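Local structure of carbohydrate oxidase (Microdochium nivale, 3RJA) at residues L112-T117 and D309-Q314; L218-K223 and D279-G284; V233-R238 and S328-A333. The protein oxidises the C1 hydroxyl of mono-, oligo- and polysaccharides to the corresponding lactones, using FAD and reducing molecular oxygen to hydrogen peroxide. All coordinates share one frame; numbering follows the deposited sequence.

Contact 1: residues L112-T117 and D309-Q314. With ZN (zinc ion), chain D; FAD (flavin-adenine dinucleotide), chain B.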
loop_
_atom_site.group_PDB
_atom_site.type_symbol
_atom_site.label_atom_id
_atom_site.label_comp_id
_atom_site.label_asym_id
_atom_site.label_seq_id
_atom_site.Cartn_x
_atom_site.Cartn_y
_atom_site.Cartn_z
ATOM N N LEU A 112 2.510 -3.277 10.322
ATOM C CA LEU A 112 1.058 -3.234 10.497
ATOM C C LEU A 112 0.575 -4.212 11.571
ATOM O O LEU A 112 -0.220 -3.849 12.431
ATOM C CB LEU A 112 0.313 -3.493 9.171
ATOM C CG LEU A 112 0.529 -2.485 8.038
ATOM C CD1 LEU A 112 -0.483 -2.710 6.954
ATOM C CD2 LEU A 112 0.450 -0.996 8.495
ATOM N N GLY A 113 1.041 -5.459 11.515
ATOM C CA GLY A 113 0.595 -6.453 12.509
ATOM C C GLY A 113 0.990 -6.031 13.908
ATOM O O GLY A 113 0.219 -6.211 14.851
ATOM N N HIS A 114 2.193 -5.462 14.049
ATOM C CA HIS A 114 2.669 -5.010 15.360
ATOM C C HIS A 114 1.884 -3.772 15.855
ATOM O O HIS A 114 1.439 -3.727 17.010
ATOM C CB HIS A 114 4.183 -4.757 15.316
ATOM C CG HIS A 114 4.739 -4.095 16.543
ATOM N ND1 HIS A 114 4.885 -4.747 17.747
ATOM C CD2 HIS A 114 5.198 -2.836 16.741
ATOM C CE1 HIS A 114 5.412 -3.925 18.637
ATOM N NE2 HIS A 114 5.598 -2.753 18.055
ATOM N N LEU A 115 1.730 -2.783 14.976
ATOM C CA LEU A 115 0.885 -1.610 15.241
ATOM C C LEU A 115 -0.493 -2.066 15.729
ATOM O O LEU A 115 -0.973 -1.614 16.780
ATOM C CB LEU A 115 0.736 -0.764 13.963
ATOM C CG LEU A 115 -0.272 0.378 14.051
ATOM C CD1 LEU A 115 0.207 1.408 15.114
ATOM C CD2 LEU A 115 -0.496 1.037 12.654
ATOM N N ALA A 116 -1.112 -2.983 14.987
ATOM C CA ALA A 116 -2.476 -3.418 15.326
ATOM C C ALA A 116 -2.496 -4.151 16.657
ATOM O O ALA A 116 -3.431 -3.993 17.442
ATOM C CB ALA A 116 -3.067 -4.280 14.249
ATOM N N THR A 117 -1.484 -4.975 16.901
ATOM C CA THR A 117 -1.417 -5.731 18.163
ATOM C C THR A 117 -1.309 -4.825 19.379
ATOM O O THR A 117 -2.073 -4.979 20.332
ATOM C CB THR A 117 -0.253 -6.728 18.167
ATOM O OG1 THR A 117 -0.492 -7.695 17.145
ATOM C CG2 THR A 117 -0.195 -7.456 19.527
ATOM N N ASP A 309 1.750 -10.288 15.047
ATOM C CA ASP A 309 2.701 -9.351 15.655
ATOM C C ASP A 309 4.111 -9.540 15.081
ATOM O O ASP A 309 4.960 -10.199 15.689
ATOM C CB ASP A 309 2.676 -9.445 17.186
ATOM C CG ASP A 309 3.454 -8.317 17.868
ATOM O OD1 ASP A 309 3.866 -7.335 17.219
ATOM O OD2 ASP A 309 3.667 -8.406 19.083
ATOM N N PHE A 310 4.344 -8.956 13.899
ATOM C CA PHE A 310 5.639 -9.032 13.232
ATOM C C PHE A 310 6.564 -7.907 13.646
ATOM O O PHE A 310 6.203 -6.717 13.555
ATOM C CB PHE A 310 5.466 -9.026 11.706
ATOM C CG PHE A 310 5.201 -10.386 11.113
ATOM C CD1 PHE A 310 3.993 -11.028 11.320
ATOM C CD2 PHE A 310 6.169 -11.022 10.344
ATOM C CE1 PHE A 310 3.749 -12.300 10.757
ATOM C CE2 PHE A 310 5.929 -12.288 9.777
ATOM C CZ PHE A 310 4.704 -12.912 9.980
ATOM N N ILE A 311 7.746 -8.282 14.116
ATOM C CA ILE A 311 8.830 -7.319 14.376
ATOM C C ILE A 311 10.085 -7.676 13.548
ATOM O O ILE A 311 11.156 -7.109 13.747
ATOM C CB ILE A 311 9.172 -7.244 15.885
ATOM C CG1 ILE A 311 9.575 -8.627 16.426
ATOM C CG2 ILE A 311 7.970 -6.657 16.688
ATOM C CD1 ILE A 311 10.266 -8.572 17.837
ATOM N N THR A 312 9.911 -8.630 12.635
ATOM C CA THR A 312 10.895 -9.101 11.662
ATOM C C THR A 312 10.210 -9.100 10.279
ATOM O O THR A 312 8.989 -9.000 10.214
ATOM C CB THR A 312 11.284 -10.577 11.936
ATOM O OG1 THR A 312 10.087 -11.338 12.113
ATOM C CG2 THR A 312 12.139 -10.697 13.174
ATOM N N PRO A 313 10.988 -9.225 9.179
ATOM C CA PRO A 313 10.408 -9.287 7.820
ATOM C C PRO A 313 9.531 -10.529 7.633
ATOM O O PRO A 313 9.775 -11.516 8.294
ATOM C CB PRO A 313 11.646 -9.421 6.913
ATOM C CG PRO A 313 12.814 -8.929 7.725
ATOM C CD PRO A 313 12.468 -9.293 9.156
ATOM N N GLN A 314 8.551 -10.506 6.722
ATOM C CA GLN A 314 7.903 -11.759 6.345
ATOM C C GLN A 314 8.743 -12.476 5.287
ATOM O O GLN A 314 9.731 -11.900 4.794
ATOM C CB GLN A 314 6.417 -11.612 5.964
ATOM C CG GLN A 314 5.989 -10.413 5.149
ATOM C CD GLN A 314 4.477 -10.434 4.869
ATOM O OE1 GLN A 314 3.662 -9.742 5.536
ATOM N NE2 GLN A 314 4.098 -11.238 3.891
HETATM ZN ZN ZN D . 4.693 -6.399 18.860
HETATM P PA FAD B . 9.362 0.259 2.096
HETATM O O1A FAD B . 10.211 0.237 3.339
HETATM O O2A FAD B . 9.884 -0.575 0.954
HETATM O O5B FAD B . 9.209 1.777 1.600
HETATM C C5B FAD B . 8.245 2.099 0.604
HETATM C C4B FAD B . 8.484 3.546 0.139
HETATM O O4B FAD B . 8.251 4.443 1.226
HETATM C C3B FAD B . 9.918 3.794 -0.326
HETATM O O3B FAD B . 9.910 4.850 -1.289
HETATM C C2B FAD B . 10.566 4.314 0.953
HETATM O O2B FAD B . 11.744 5.068 0.796
HETATM C C1B FAD B . 9.426 5.148 1.521
HETATM N N9A FAD B . 9.558 5.266 2.970
HETATM C C8A FAD B . 9.788 4.254 3.896
HETATM N N7A FAD B . 9.836 4.839 5.124
HETATM C C5A FAD B . 9.621 6.157 4.990
HETATM C C6A FAD B . 9.574 7.196 5.925
HETATM N N6A FAD B . 9.740 6.951 7.244
HETATM N N1A FAD B . 9.314 8.474 5.460
HETATM C C2A FAD B . 9.154 8.721 4.101
HETATM N N3A FAD B . 9.240 7.704 3.170
HETATM C C4A FAD B . 9.459 6.440 3.630
HETATM N N1 FAD B . -1.031 -2.229 0.142
HETATM C C2 FAD B . -2.328 -1.813 0.464
HETATM O O2 FAD B . -2.712 -0.657 0.248
HETATM N N3 FAD B . -3.152 -2.737 1.099
HETATM C C4 FAD B . -2.761 -3.989 1.536
HETATM O O4 FAD B . -3.533 -4.714 2.204
HETATM C C4X FAD B . -1.387 -4.409 1.120
HETATM N N5 FAD B . -0.923 -5.597 1.470
HETATM C C5X FAD B . 0.371 -5.975 1.197
HETATM C C6 FAD B . 0.880 -7.215 1.662
HETATM C C7 FAD B . 2.214 -7.543 1.511
HETATM C C7M FAD B . 2.753 -8.901 2.006
HETATM C C8 FAD B . 3.103 -6.569 0.999
HETATM C C8M FAD B . 4.580 -6.870 0.837
HETATM C C9 FAD B . 2.613 -5.380 0.479
HETATM C C9A FAD B . 1.248 -5.047 0.589
HETATM N N10 FAD B . 0.743 -3.783 0.198
HETATM C C10 FAD B . -0.596 -3.469 0.371
HETATM C "C1'" FAD B . 1.663 -2.801 -0.464
HETATM C "C2'" FAD B . 2.212 -1.813 0.556
HETATM O "O2'" FAD B . 1.193 -0.887 0.909
HETATM C "C3'" FAD B . 3.363 -1.038 -0.046
HETATM O "O3'" FAD B . 4.329 -1.927 -0.566
HETATM C "C4'" FAD B . 3.975 -0.112 1.019
HETATM O "O4'" FAD B . 4.580 0.973 0.385
HETATM C "C5'" FAD B . 4.969 -0.856 1.915
HETATM O "O5'" FAD B . 5.477 0.021 2.882
HETATM P P FAD B . 6.895 -0.337 3.588
HETATM O O1P FAD B . 7.211 0.664 4.659
HETATM O O2P FAD B . 6.858 -1.779 4.100
HETATM O O3P FAD B . 7.852 -0.256 2.308
HETATM O O HOH W 1 3.445 -6.102 20.606
HETATM O O HOH W 2 6.475 -7.340 19.397
#
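His-114 and Asp-309 close this contact through a shared zinc ion. His-114 ND1 binds the zinc at 2.0 Å, and Asp-309 grips it with both OD1 and OD2. The two side chains lie alongside each other and point the same way, with ring and carboxylate planes only 13° apart. His-114 ND1 and Asp-309 OD1 are 2.8 Å apart because the metal holds them both. Two waters complete the ligands seen on the zinc and mark its wet side. The packed side lies at the backbone, where His-114 CB comes within 3.3 Å of Phe-310 O and Gly-113 faces the loop; a CB there would point at the backbone of Asp-309 and Phe-310. The contact thus pins helix 112-123, in the FAD-binding domain of this flavin oxidase family, to the loop preceding strand 318-326. That loop continues to Gln-314, whose amide NE2 approaches the flavin methyl C7M. On the helix, Thr-117 OG1 hydrogen-bonds back to Gly-113 O, which Thr-117 N reaches from the opposite face of its plane. The Thr-117 side chain crosses that of Asp-309 at about a right angle. More loosely, exposed Ile-311 makes an off-centre CH-pi contact, its CG2 4.2 Å from the centroid of the His-114 ring.

Contact 2: residues L218-K223 and D279-G284. With NAG (2-acetamido-2-deoxy-beta-D-glucopyranose), chain C.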
loop_
_atom_site.group_PDB
_atom_site.type_symbol
_atom_site.label_atom_id
_atom_site.label_comp_id
_atom_site.label_asym_id
_atom_site.label_seq_id
_atom_site.Cartn_x
_atom_site.Cartn_y
_atom_site.Cartn_z
ATOM N N LEU A 218 -17.946 -17.542 -6.717
ATOM C CA LEU A 218 -18.763 -16.944 -7.763
ATOM C C LEU A 218 -19.213 -17.950 -8.806
ATOM O O LEU A 218 -20.303 -17.820 -9.354
ATOM C CB LEU A 218 -18.045 -15.768 -8.438
ATOM C CG LEU A 218 -17.848 -14.585 -7.481
ATOM C CD1 LEU A 218 -16.783 -13.612 -8.007
ATOM C CD2 LEU A 218 -19.209 -13.890 -7.258
ATOM N N ASN A 219 -18.361 -18.940 -9.059
ATOM C CA ASN A 219 -18.517 -19.889 -10.159
ATOM C C ASN A 219 -18.767 -19.288 -11.552
ATOM O O ASN A 219 -19.661 -19.740 -12.256
ATOM C CB ASN A 219 -19.551 -20.963 -9.807
ATOM C CG ASN A 219 -19.130 -21.776 -8.610
ATOM O OD1 ASN A 219 -18.016 -22.290 -8.571
ATOM N ND2 ASN A 219 -19.992 -21.873 -7.615
ATOM N N TRP A 220 -17.971 -18.277 -11.935
ATOM C CA TRP A 220 -17.998 -17.744 -13.298
ATOM C C TRP A 220 -17.156 -18.660 -14.209
ATOM O O TRP A 220 -15.921 -18.565 -14.226
ATOM C CB TRP A 220 -17.478 -16.293 -13.341
ATOM C CG TRP A 220 -18.243 -15.323 -12.484
ATOM C CD1 TRP A 220 -19.512 -15.478 -12.001
ATOM C CD2 TRP A 220 -17.781 -14.059 -11.994
ATOM N NE1 TRP A 220 -19.879 -14.389 -11.249
ATOM C CE2 TRP A 220 -18.839 -13.492 -11.236
ATOM C CE3 TRP A 220 -16.585 -13.334 -12.142
ATOM C CZ2 TRP A 220 -18.733 -12.234 -10.621
ATOM C CZ3 TRP A 220 -16.479 -12.092 -11.535
ATOM C CH2 TRP A 220 -17.547 -11.555 -10.770
ATOM N N LYS A 221 -17.827 -19.556 -14.930
ATOM C CA LYS A 221 -17.161 -20.575 -15.746
ATOM C C LYS A 221 -16.876 -20.097 -17.155
ATOM O O LYS A 221 -16.173 -20.774 -17.894
ATOM C CB LYS A 221 -18.007 -21.865 -15.823
ATOM C CG LYS A 221 -18.397 -22.496 -14.467
ATOM C CD LYS A 221 -17.179 -22.638 -13.560
ATOM C CE LYS A 221 -17.469 -23.518 -12.364
ATOM N NZ LYS A 221 -16.390 -23.337 -11.354
ATOM N N ASN A 222 -17.413 -18.941 -17.541
ATOM C CA ASN A 222 -17.152 -18.418 -18.880
ATOM C C ASN A 222 -17.219 -16.903 -18.972
ATOM O O ASN A 222 -17.642 -16.232 -18.023
ATOM C CB ASN A 222 -18.089 -19.060 -19.912
ATOM C CG ASN A 222 -19.564 -18.815 -19.605
ATOM O OD1 ASN A 222 -19.972 -17.696 -19.255
ATOM N ND2 ASN A 222 -20.376 -19.864 -19.750
ATOM N N LYS A 223 -16.796 -16.379 -20.117
ATOM C CA LYS A 223 -16.747 -14.946 -20.355
ATOM C C LYS A 223 -18.062 -14.256 -20.027
ATOM O O LYS A 223 -18.064 -13.203 -19.362
ATOM C CB LYS A 223 -16.334 -14.643 -21.806
ATOM C CG LYS A 223 -14.840 -14.867 -22.091
ATOM C CD LYS A 223 -14.615 -14.807 -23.596
ATOM C CE LYS A 223 -13.259 -15.281 -24.025
ATOM N NZ LYS A 223 -12.834 -14.539 -25.232
ATOM N N ASP A 279 -28.819 -11.163 -5.391
ATOM C CA ASP A 279 -29.945 -11.177 -6.364
ATOM C C ASP A 279 -29.563 -10.871 -7.800
ATOM O O ASP A 279 -30.284 -11.257 -8.718
ATOM C CB ASP A 279 -31.074 -10.212 -5.965
ATOM C CG ASP A 279 -31.724 -10.591 -4.656
ATOM O OD1 ASP A 279 -31.685 -11.789 -4.304
ATOM O OD2 ASP A 279 -32.233 -9.684 -3.959
ATOM N N THR A 280 -28.455 -10.178 -8.012
ATOM C CA THR A 280 -28.088 -9.809 -9.402
ATOM C C THR A 280 -26.890 -10.583 -9.946
ATOM O O THR A 280 -26.540 -10.469 -11.110
ATOM C CB THR A 280 -27.846 -8.304 -9.528
ATOM O OG1 THR A 280 -26.972 -7.876 -8.468
ATOM C CG2 THR A 280 -29.161 -7.574 -9.393
ATOM N N LEU A 281 -26.256 -11.375 -9.092
ATOM C CA LEU A 281 -25.164 -12.235 -9.508
ATOM C C LEU A 281 -25.659 -13.338 -10.445
ATOM O O LEU A 281 -26.778 -13.815 -10.285
ATOM C CB LEU A 281 -24.480 -12.855 -8.273
ATOM C CG LEU A 281 -23.489 -11.954 -7.494
ATOM C CD1 LEU A 281 -22.896 -12.702 -6.348
ATOM C CD2 LEU A 281 -22.338 -11.427 -8.389
ATOM N N PRO A 282 -24.813 -13.756 -11.420
ATOM C CA PRO A 282 -25.143 -14.902 -12.271
ATOM C C PRO A 282 -25.389 -16.080 -11.356
ATOM O O PRO A 282 -24.731 -16.199 -10.307
ATOM C CB PRO A 282 -23.851 -15.147 -13.076
ATOM C CG PRO A 282 -23.131 -13.808 -13.063
ATOM C CD PRO A 282 -23.518 -13.139 -11.770
ATOM N N ALA A 283 -26.319 -16.944 -11.756
ATOM C CA ALA A 283 -26.735 -18.070 -10.942
ATOM C C ALA A 283 -25.603 -19.079 -10.816
ATOM O O ALA A 283 -24.754 -19.197 -11.709
ATOM C CB ALA A 283 -27.990 -18.727 -11.545
ATOM N N GLY A 284 -25.601 -19.810 -9.714
ATOM C CA GLY A 284 -24.556 -20.792 -9.473
ATOM C C GLY A 284 -23.563 -20.375 -8.394
ATOM O O GLY A 284 -22.759 -21.192 -7.955
HETATM C C1 NAG C . -21.795 -19.772 -19.530
HETATM C C2 NAG C . -22.476 -20.380 -20.748
HETATM C C3 NAG C . -23.951 -20.056 -20.670
HETATM C C4 NAG C . -24.499 -20.585 -19.356
HETATM C C5 NAG C . -23.619 -20.236 -18.147
HETATM C C6 NAG C . -24.006 -21.122 -16.978
HETATM C C7 NAG C . -22.432 -18.909 -22.697
HETATM C C8 NAG C . -21.743 -18.551 -23.983
HETATM N N2 NAG C . -21.909 -19.916 -22.003
HETATM O O3 NAG C . -24.652 -20.645 -21.744
HETATM O O4 NAG C . -25.788 -20.032 -19.214
HETATM O O5 NAG C . -22.243 -20.459 -18.392
HETATM O O6 NAG C . -24.854 -22.126 -17.479
HETATM O O7 NAG C . -23.424 -18.288 -22.328
HETATM O O HOH W 3 -22.058 -15.583 -9.655
HETATM O O HOH W 4 -22.050 -18.238 -12.489
#
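The first torsions of Asn-219 and Trp-220 (chi1 -62° and -59°) set CG of each anti to its own carbonyl carbon, and from there the amide and the indole reach the loop 279-284. Asn-219 ND2 gives a hydrogen bond of 2.9 Å to Gly-284 O. The acceptor lies close to the plane of the amide and the N-H points almost straight at it (161°), although the donor is tilted from the carbonyl plane. Glycine suits position 284 because its backbone angles would jam a CB against the preceding carbonyl oxygen.

Two waters extend the polar seam. One accepts from Trp-220 NE1 at 3.0 Å and donates to both Leu-218 O and Pro-282 O, thereby satisfying the indole N-H; the other donates to Asn-219 O and Ala-283 O. Tryptophan suits its place by joining this donor to a broad apolar surface. Pro-282 CG lies 3.8 Å from Trp-220 NE1, and Leu-281 CD2 meets the ring edge at CZ2. Leu-218 lays CD1 over one indole face, toward the rim, and its CD2 reaches Leu-281 CD1 at 4.0 Å, the two leucines crossing at about a right angle.

Farther along, Asn-222 carries an N-linked N-acetylglucosamine on ND2, while its OD1 caps Ser-225 N at the start of helix 223-239. The contact joins the loop between strand 211-217 and that helix to the loop between helix 267-278 and strand 286-293. Trp-220 packs on Ala-226 and Ile-230 of helix 223-239, and both Trp-220 and Leu-218 touch Ile-249 of strand 245-251.

Contact 3: residues V233-R238 and S328-A333. With ZN (zinc ion), chain F.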
loop_
_atom_site.group_PDB
_atom_site.type_symbol
_atom_site.label_atom_id
_atom_site.label_comp_id
_atom_site.label_asym_id
_atom_site.label_seq_id
_atom_site.Cartn_x
_atom_site.Cartn_y
_atom_site.Cartn_z
ATOM N N VAL A 233 -21.433 -6.305 -9.813
ATOM C CA VAL A 233 -20.686 -5.872 -8.625
ATOM C C VAL A 233 -20.427 -4.368 -8.718
ATOM O O VAL A 233 -20.541 -3.671 -7.715
ATOM C CB VAL A 233 -19.385 -6.670 -8.429
ATOM C CG1 VAL A 233 -18.583 -6.131 -7.202
ATOM C CG2 VAL A 233 -19.696 -8.191 -8.277
ATOM N N GLU A 234 -20.150 -3.847 -9.918
ATOM C CA GLU A 234 -19.897 -2.412 -10.012
ATOM C C GLU A 234 -21.145 -1.621 -9.647
ATOM O O GLU A 234 -21.040 -0.576 -8.960
ATOM C CB GLU A 234 -19.349 -1.957 -11.364
ATOM C CG GLU A 234 -19.196 -0.411 -11.383
ATOM C CD GLU A 234 -18.390 0.128 -12.554
ATOM O OE1 GLU A 234 -17.389 -0.544 -12.945
ATOM O OE2 GLU A 234 -18.742 1.238 -13.082
ATOM N N ASP A 235 -22.315 -2.125 -10.072
ATOM C CA ASP A 235 -23.593 -1.468 -9.767
ATOM C C ASP A 235 -23.798 -1.366 -8.266
ATOM O O ASP A 235 -24.147 -0.297 -7.733
ATOM C CB ASP A 235 -24.806 -2.239 -10.363
ATOM C CG ASP A 235 -24.870 -2.167 -11.881
ATOM O OD1 ASP A 235 -24.293 -1.234 -12.471
ATOM O OD2 ASP A 235 -25.520 -3.047 -12.490
ATOM N N TYR A 236 -23.639 -2.507 -7.601
ATOM C CA TYR A 236 -23.841 -2.590 -6.166
ATOM C C TYR A 236 -22.829 -1.661 -5.475
ATOM O O TYR A 236 -23.179 -0.896 -4.564
ATOM C CB TYR A 236 -23.691 -4.050 -5.707
ATOM C CG TYR A 236 -23.803 -4.235 -4.210
ATOM C CD1 TYR A 236 -25.060 -4.244 -3.565
ATOM C CD2 TYR A 236 -22.662 -4.444 -3.432
ATOM C CE1 TYR A 236 -25.158 -4.432 -2.169
ATOM C CE2 TYR A 236 -22.752 -4.658 -2.055
ATOM C CZ TYR A 236 -23.994 -4.648 -1.425
ATOM O OH TYR A 236 -24.054 -4.817 -0.054
ATOM N N ALA A 237 -21.581 -1.702 -5.936
ATOM C CA ALA A 237 -20.534 -0.847 -5.367
ATOM C C ALA A 237 -20.916 0.636 -5.529
ATOM O O ALA A 237 -20.903 1.412 -4.557
ATOM C CB ALA A 237 -19.179 -1.145 -6.036
ATOM N N ARG A 238 -21.291 1.026 -6.747
ATOM C CA ARG A 238 -21.465 2.445 -7.022
ATOM C C ARG A 238 -22.658 3.018 -6.270
ATOM O O ARG A 238 -22.553 4.069 -5.646
ATOM C CB ARG A 238 -21.595 2.705 -8.523
ATOM C CG ARG A 238 -21.718 4.176 -8.874
ATOM C CD ARG A 238 -21.726 4.381 -10.378
ATOM N NE ARG A 238 -20.585 3.784 -11.082
ATOM C CZ ARG A 238 -19.331 4.258 -11.034
ATOM N NH1 ARG A 238 -19.031 5.310 -10.285
ATOM N NH2 ARG A 238 -18.368 3.680 -11.734
ATOM N N SER A 328 -14.480 3.574 -13.677
ATOM C CA SER A 328 -15.455 2.530 -13.988
ATOM C C SER A 328 -14.791 1.482 -14.814
ATOM O O SER A 328 -13.954 1.806 -15.668
ATOM C CB SER A 328 -16.605 3.082 -14.840
ATOM O OG SER A 328 -17.517 2.024 -15.159
ATOM N N ILE A 329 -15.198 0.231 -14.652
ATOM C CA ILE A 329 -14.656 -0.786 -15.573
ATOM C C ILE A 329 -15.621 -1.071 -16.759
ATOM O O ILE A 329 -15.292 -1.819 -17.689
ATOM C CB ILE A 329 -14.260 -2.098 -14.827
ATOM C CG1 ILE A 329 -13.187 -2.869 -15.631
ATOM C CG2 ILE A 329 -15.505 -2.926 -14.513
ATOM C CD1 ILE A 329 -12.595 -4.103 -14.917
ATOM N N LYS A 330 -16.814 -0.491 -16.707
ATOM C CA LYS A 330 -17.858 -0.763 -17.730
ATOM C C LYS A 330 -17.396 -0.484 -19.175
ATOM O O LYS A 330 -16.576 0.405 -19.433
ATOM C CB LYS A 330 -19.162 -0.005 -17.413
ATOM C CG LYS A 330 -19.845 -0.494 -16.146
ATOM C CD LYS A 330 -21.054 0.375 -15.806
ATOM C CE LYS A 330 -21.742 -0.145 -14.556
ATOM N NZ LYS A 330 -22.950 0.648 -14.217
ATOM N N GLY A 331 -17.912 -1.268 -20.107
ATOM C CA GLY A 331 -17.733 -0.979 -21.531
ATOM C C GLY A 331 -16.738 -1.927 -22.162
ATOM O O GLY A 331 -16.683 -3.121 -21.843
ATOM N N ASP A 332 -15.924 -1.393 -23.053
ATOM C CA ASP A 332 -14.912 -2.218 -23.676
ATOM C C ASP A 332 -13.832 -2.672 -22.696
ATOM O O ASP A 332 -13.232 -3.725 -22.911
ATOM C CB ASP A 332 -14.316 -1.513 -24.884
ATOM C CG ASP A 332 -15.241 -1.563 -26.086
ATOM O OD1 ASP A 332 -16.130 -2.444 -26.124
ATOM O OD2 ASP A 332 -15.085 -0.719 -26.987
ATOM N N ALA A 333 -13.619 -1.903 -21.624
ATOM C CA ALA A 333 -12.618 -2.237 -20.596
ATOM C C ALA A 333 -12.877 -3.616 -19.979
ATOM O O ALA A 333 -11.999 -4.486 -19.972
ATOM C CB ALA A 333 -12.556 -1.152 -19.510
HETATM ZN ZN ZN F . -25.728 -2.721 -14.449
HETATM O O HOH W 5 -21.770 3.093 -13.802
#
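Glu-234 and Ser-328 are the nearest pair by CA atoms, 7.7 Å apart, where helix 223-239 passes the loop between strand 318-326 and helix 332-345. That loop forms an ST turn, with Lys-330 N hydrogen-bonded to Ser-328 OG, and then Gly-331, whose backbone angles call for glycine, takes the N-cap of the helix. In Glu-234, chi1 (177°) puts CG anti to the backbone N, and the chain stays extended beyond it (chi2 168°), carrying the carboxylate to the turn. Glu-234 OE1 accepts Ile-329 N at 2.9 Å. Glu-234 OE2 accepts Ser-328 OG at 2.5 Å, each oxygen using its syn lone pair. Serine suits the turn because its one hydroxyl both donates and accepts. Arg-238 NH2, one helical turn on, meets Glu-234 OE2 at 2.8 Å from above the carboxylate plane, in a salt bridge that would favour the charged glutamate. Glu-234 OE1 has a second donor in Trp-384 NE1. Toward the more exposed side, Lys-330, extended beyond CG, runs obliquely across Glu-234. Asp-235 divides its work: OD2 binds a zinc ion shared with Glu-231, while Lys-330 NZ makes a salt bridge to Asp-235 OD1 at 2.9 Å, nearly along the C-O axis.

Contacts 2 and 3 belong to one neighbourhood, their centres 15 Å apart and both involving helix 223-239: contact 2 at the loop leading into it, contact 3 nearer its end. They touch where Leu-281 CD2 packs on Val-233 CG2, and their segments alternate along the chain. All three are partly buried, but their centres lie progressively farther from the chain's centre: contact 1, beside the flavin, at about 15 Å, contact 3 at about 23 Å and contact 2 at about 30 Å. Outermost contact 2 combines apolar packing with water bridges near a glycan, whereas contact 3 relies on charges around a buried glutamate. Zinc differs too: in contact 1 both segments bind it, in contact 3 only helix 223-239.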